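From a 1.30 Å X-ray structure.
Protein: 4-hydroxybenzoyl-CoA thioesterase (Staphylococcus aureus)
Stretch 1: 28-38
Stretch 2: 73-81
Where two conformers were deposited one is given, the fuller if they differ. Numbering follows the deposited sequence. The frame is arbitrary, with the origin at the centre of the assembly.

Stretch 1, residues 28-38: TWFEVARLDYI
Stretch 2 73-81: KVKVKTWVE

At the centre of the contact A33 points its CB toward the strand, 3.5 Å from V76 CG1 and 3.3 Å from T78 OG1. The small side chain sits where the backbones are close: the nearest CA pairs are A33 to V76 at 6.4 Å and R34 to T78 at 6.5 Å, and these set the register. V76 has chi1 t and T78 chi1 m, and both direct CB toward the helix.

The scaffold is a continuous helix through 28-38, with phi/psi near -65/-40 and i to i-4 hydrogen bonds such as A33 N to W29 O (3.0 Å) and Y37 N to A33 O (2.9 Å). It packs on an extended strand that starts the second stretch at K73, whose V74, V76 and T78 face the helix while K73 and K77 point away. The axes approach to 8.3 Å and cross at -59°, with their N-to-C directions 59° apart. Contact residues W29, A33 and Y37 are spaced by four, so one side of the helix follows the strand from V74 to V80.

One turn before A33, W29 (chi1 m, chi2 5°) places CZ3 3.9 Å from V74 CG2, an oblique apolar contact. One turn after it, Y37 (chi1 t, chi2 -83°) brings CD2 to 3.6 Å from T78 O and CE2 to 4.1 Å from W79 CA. Its CE1 lies 3.7 Å from CG2 of V80 (chi1 t), so the ring extends the packing along the strand.

No direct hydrogen bond joins the stretches; about 400 Å² is buried, summed over both sides. The polar edge is bridged by a water, 2.8 Å from Y37 OH and 2.9 Å from V80 N, from which it accepts. Beyond it, W79 (chi1 p, chi2 101°) points away from the helix and donates from NE1 to E81 OE1 at 3.0 Å, with an N-H...O angle of 158°.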

# COMPACT_ATOMS: atom_id res chain seq x y z
N THR A 28 2.83 9.19 -0.25
CA THR A 28 1.52 9.33 0.36
C THR A 28 1.52 10.44 1.38
O THR A 28 0.54 11.22 1.46
CB THR A 28 1.01 8.01 0.94
OG1 THR A 28 0.96 7.07 -0.14
CG2 THR A 28 -0.25 8.12 1.62
N TRP A 29 2.58 10.56 2.15
CA TRP A 29 2.65 11.64 3.12
C TRP A 29 2.78 12.99 2.45
O TRP A 29 2.11 13.95 2.90
CB TRP A 29 3.86 11.46 4.05
CG TRP A 29 3.69 10.30 5.02
CD1 TRP A 29 2.72 9.41 5.08
CD2 TRP A 29 4.62 9.95 6.07
NE1 TRP A 29 2.91 8.48 6.12
CE2 TRP A 29 4.09 8.85 6.73
CE3 TRP A 29 5.83 10.48 6.49
CZ2 TRP A 29 4.66 8.27 7.87
CZ3 TRP A 29 6.45 9.90 7.60
CH2 TRP A 29 5.83 8.81 8.26
N PHE A 30 3.49 13.09 1.32
CA PHE A 30 3.53 14.36 0.55
C PHE A 30 2.14 14.65 0.06
O PHE A 30 1.76 15.85 0.05
CB PHE A 30 4.49 14.29 -0.59
CG PHE A 30 5.96 14.25 -0.24
CD1 PHE A 30 6.49 14.46 1.02
CD2 PHE A 30 6.87 14.08 -1.29
CE1 PHE A 30 7.88 14.45 1.25
CE2 PHE A 30 8.23 14.11 -1.09
CZ PHE A 30 8.71 14.28 0.22
N GLU A 31 1.35 13.66 -0.39
CA GLU A 31 -0.02 13.91 -0.82
C GLU A 31 -0.87 14.46 0.28
O GLU A 31 -1.62 15.44 0.08
CB GLU A 31 -0.59 12.62 -1.38
CG GLU A 31 -2.07 12.68 -1.64
CD GLU A 31 -2.61 11.25 -1.88
OE1 GLU A 31 -3.26 10.66 -0.91
OE2 GLU A 31 -2.52 10.78 -3.05
N VAL A 32 -0.83 13.84 1.46
CA VAL A 32 -1.59 14.32 2.59
C VAL A 32 -1.22 15.78 2.88
O VAL A 32 -2.10 16.63 3.09
CB VAL A 32 -1.35 13.41 3.82
CG1 VAL A 32 -1.92 14.03 5.14
CG2 VAL A 32 -1.96 12.08 3.60
N ALA A 33 0.02 16.10 2.88
CA ALA A 33 0.50 17.46 3.13
C ALA A 33 0.08 18.43 2.09
O ALA A 33 -0.38 19.55 2.42
CB ALA A 33 2.00 17.43 3.37
N ARG A 34 0.20 18.05 0.83
CA ARG A 34 -0.16 18.92 -0.25
C ARG A 34 -1.69 19.23 -0.26
O ARG A 34 -2.11 20.37 -0.44
CB ARG A 34 0.19 18.18 -1.60
CG ARG A 34 -0.16 18.92 -2.83
CD ARG A 34 0.39 18.24 -4.08
NE ARG A 34 -0.15 16.93 -4.34
CZ ARG A 34 0.51 15.79 -4.21
NH1 ARG A 34 -0.13 14.64 -4.61
NH2 ARG A 34 1.66 15.66 -3.58
N LEU A 35 -2.50 18.23 0.03
CA LEU A 35 -3.95 18.42 0.09
C LEU A 35 -4.26 19.30 1.32
O LEU A 35 -5.30 20.05 1.23
CB LEU A 35 -4.65 17.07 0.09
CG LEU A 35 -4.64 16.33 -1.25
CD1 LEU A 35 -5.15 14.88 -1.09
CD2 LEU A 35 -5.50 17.02 -2.31
N ASP A 36 -3.49 19.21 2.40
CA ASP A 36 -3.72 20.07 3.57
C ASP A 36 -3.35 21.48 3.17
O ASP A 36 -4.04 22.46 3.57
CB ASP A 36 -2.83 19.58 4.73
CG ASP A 36 -3.08 20.29 6.05
OD1 ASP A 36 -4.27 20.51 6.40
OD2 ASP A 36 -2.05 20.62 6.68
N TYR A 37 -2.27 21.75 2.43
CA TYR A 37 -1.87 23.07 1.92
C TYR A 37 -3.06 23.64 1.16
O TYR A 37 -3.48 24.80 1.35
CB TYR A 37 -0.60 23.01 1.09
CG TYR A 37 -0.20 24.27 0.46
CD1 TYR A 37 -0.75 24.69 -0.76
CD2 TYR A 37 0.78 25.10 1.04
CE1 TYR A 37 -0.37 25.86 -1.37
CE2 TYR A 37 1.19 26.28 0.44
CZ TYR A 37 0.62 26.68 -0.75
OH TYR A 37 1.04 27.90 -1.35
N ILE A 38 -3.59 22.89 0.19
CA ILE A 38 -4.65 23.40 -0.64
C ILE A 38 -5.85 23.74 0.24
O ILE A 38 -6.52 24.81 -0.06
CB ILE A 38 -4.95 22.29 -1.71
CG1 ILE A 38 -3.79 22.13 -2.68
CG2 ILE A 38 -6.33 22.56 -2.40
CD1 ILE A 38 -3.94 20.93 -3.60
N LYS A 73 5.41 10.79 15.42
CA LYS A 73 4.57 11.89 14.94
C LYS A 73 5.46 12.84 14.23
O LYS A 73 6.53 13.32 14.74
CB LYS A 73 4.03 12.64 16.17
CG LYS A 73 3.25 11.63 16.93
CD LYS A 73 2.67 12.16 18.23
CE LYS A 73 1.19 12.40 18.07
NZ LYS A 73 0.45 11.19 18.47
N VAL A 74 5.25 13.09 12.96
CA VAL A 74 6.06 14.00 12.15
C VAL A 74 5.32 15.25 11.73
O VAL A 74 4.06 15.28 11.78
CB VAL A 74 6.62 13.27 10.90
CG1 VAL A 74 7.40 12.03 11.18
CG2 VAL A 74 5.51 12.97 9.86
N LYS A 75 6.06 16.29 11.33
CA LYS A 75 5.46 17.49 10.81
C LYS A 75 6.02 17.71 9.45
O LYS A 75 7.20 17.59 9.17
CB LYS A 75 5.81 18.70 11.70
CG LYS A 75 5.18 18.56 13.11
CD LYS A 75 5.56 19.67 14.08
CE LYS A 75 5.04 19.20 15.46
NZ LYS A 75 3.58 18.78 15.41
N VAL A 76 5.11 17.93 8.47
CA VAL A 76 5.45 18.13 7.06
C VAL A 76 5.24 19.58 6.69
O VAL A 76 4.10 20.04 6.86
CB VAL A 76 4.70 17.20 6.10
CG1 VAL A 76 5.27 17.42 4.72
CG2 VAL A 76 4.76 15.77 6.55
N LYS A 77 6.24 20.28 6.28
CA LYS A 77 6.21 21.68 5.83
C LYS A 77 6.08 21.62 4.32
O LYS A 77 6.93 21.00 3.66
CB LYS A 77 7.45 22.44 6.28
CG LYS A 77 7.50 23.89 5.81
CD LYS A 77 8.76 24.55 6.40
CE LYS A 77 8.80 26.03 6.09
NZ LYS A 77 10.07 26.63 6.67
N THR A 78 5.08 22.29 3.73
CA THR A 78 4.77 22.33 2.30
C THR A 78 4.72 23.70 1.77
O THR A 78 4.06 24.54 2.42
CB THR A 78 3.44 21.64 2.06
OG1 THR A 78 3.41 20.35 2.58
CG2 THR A 78 3.14 21.55 0.54
N TRP A 79 5.28 23.94 0.63
CA TRP A 79 5.12 25.26 -0.05
C TRP A 79 5.20 25.04 -1.54
O TRP A 79 5.53 23.93 -2.05
CB TRP A 79 6.20 26.29 0.34
CG TRP A 79 7.56 25.99 -0.00
CD1 TRP A 79 8.25 26.51 -1.07
CD2 TRP A 79 8.52 25.20 0.71
NE1 TRP A 79 9.55 26.05 -1.08
CE2 TRP A 79 9.72 25.25 0.00
CE3 TRP A 79 8.44 24.39 1.87
CZ2 TRP A 79 10.91 24.61 0.49
CZ3 TRP A 79 9.56 23.74 2.25
CH2 TRP A 79 10.73 23.86 1.57
N VAL A 80 4.70 26.00 -2.32
CA VAL A 80 4.74 25.97 -3.78
C VAL A 80 5.99 26.68 -4.24
O VAL A 80 6.10 27.94 -4.16
CB VAL A 80 3.46 26.55 -4.36
CG1 VAL A 80 3.62 26.56 -5.89
CG2 VAL A 80 2.25 25.75 -3.91
N GLU A 81 7.00 25.97 -4.71
CA GLU A 81 8.25 26.56 -5.19
C GLU A 81 8.04 27.27 -6.47
O GLU A 81 8.66 28.32 -6.72
CB GLU A 81 9.28 25.45 -5.32
CG GLU A 81 10.68 25.92 -5.72
CD GLU A 81 11.33 26.84 -4.76
OE1 GLU A 81 11.01 26.90 -3.51
OE2 GLU A 81 12.37 27.44 -5.22
O HOH W 1 3.76 28.54 -1.23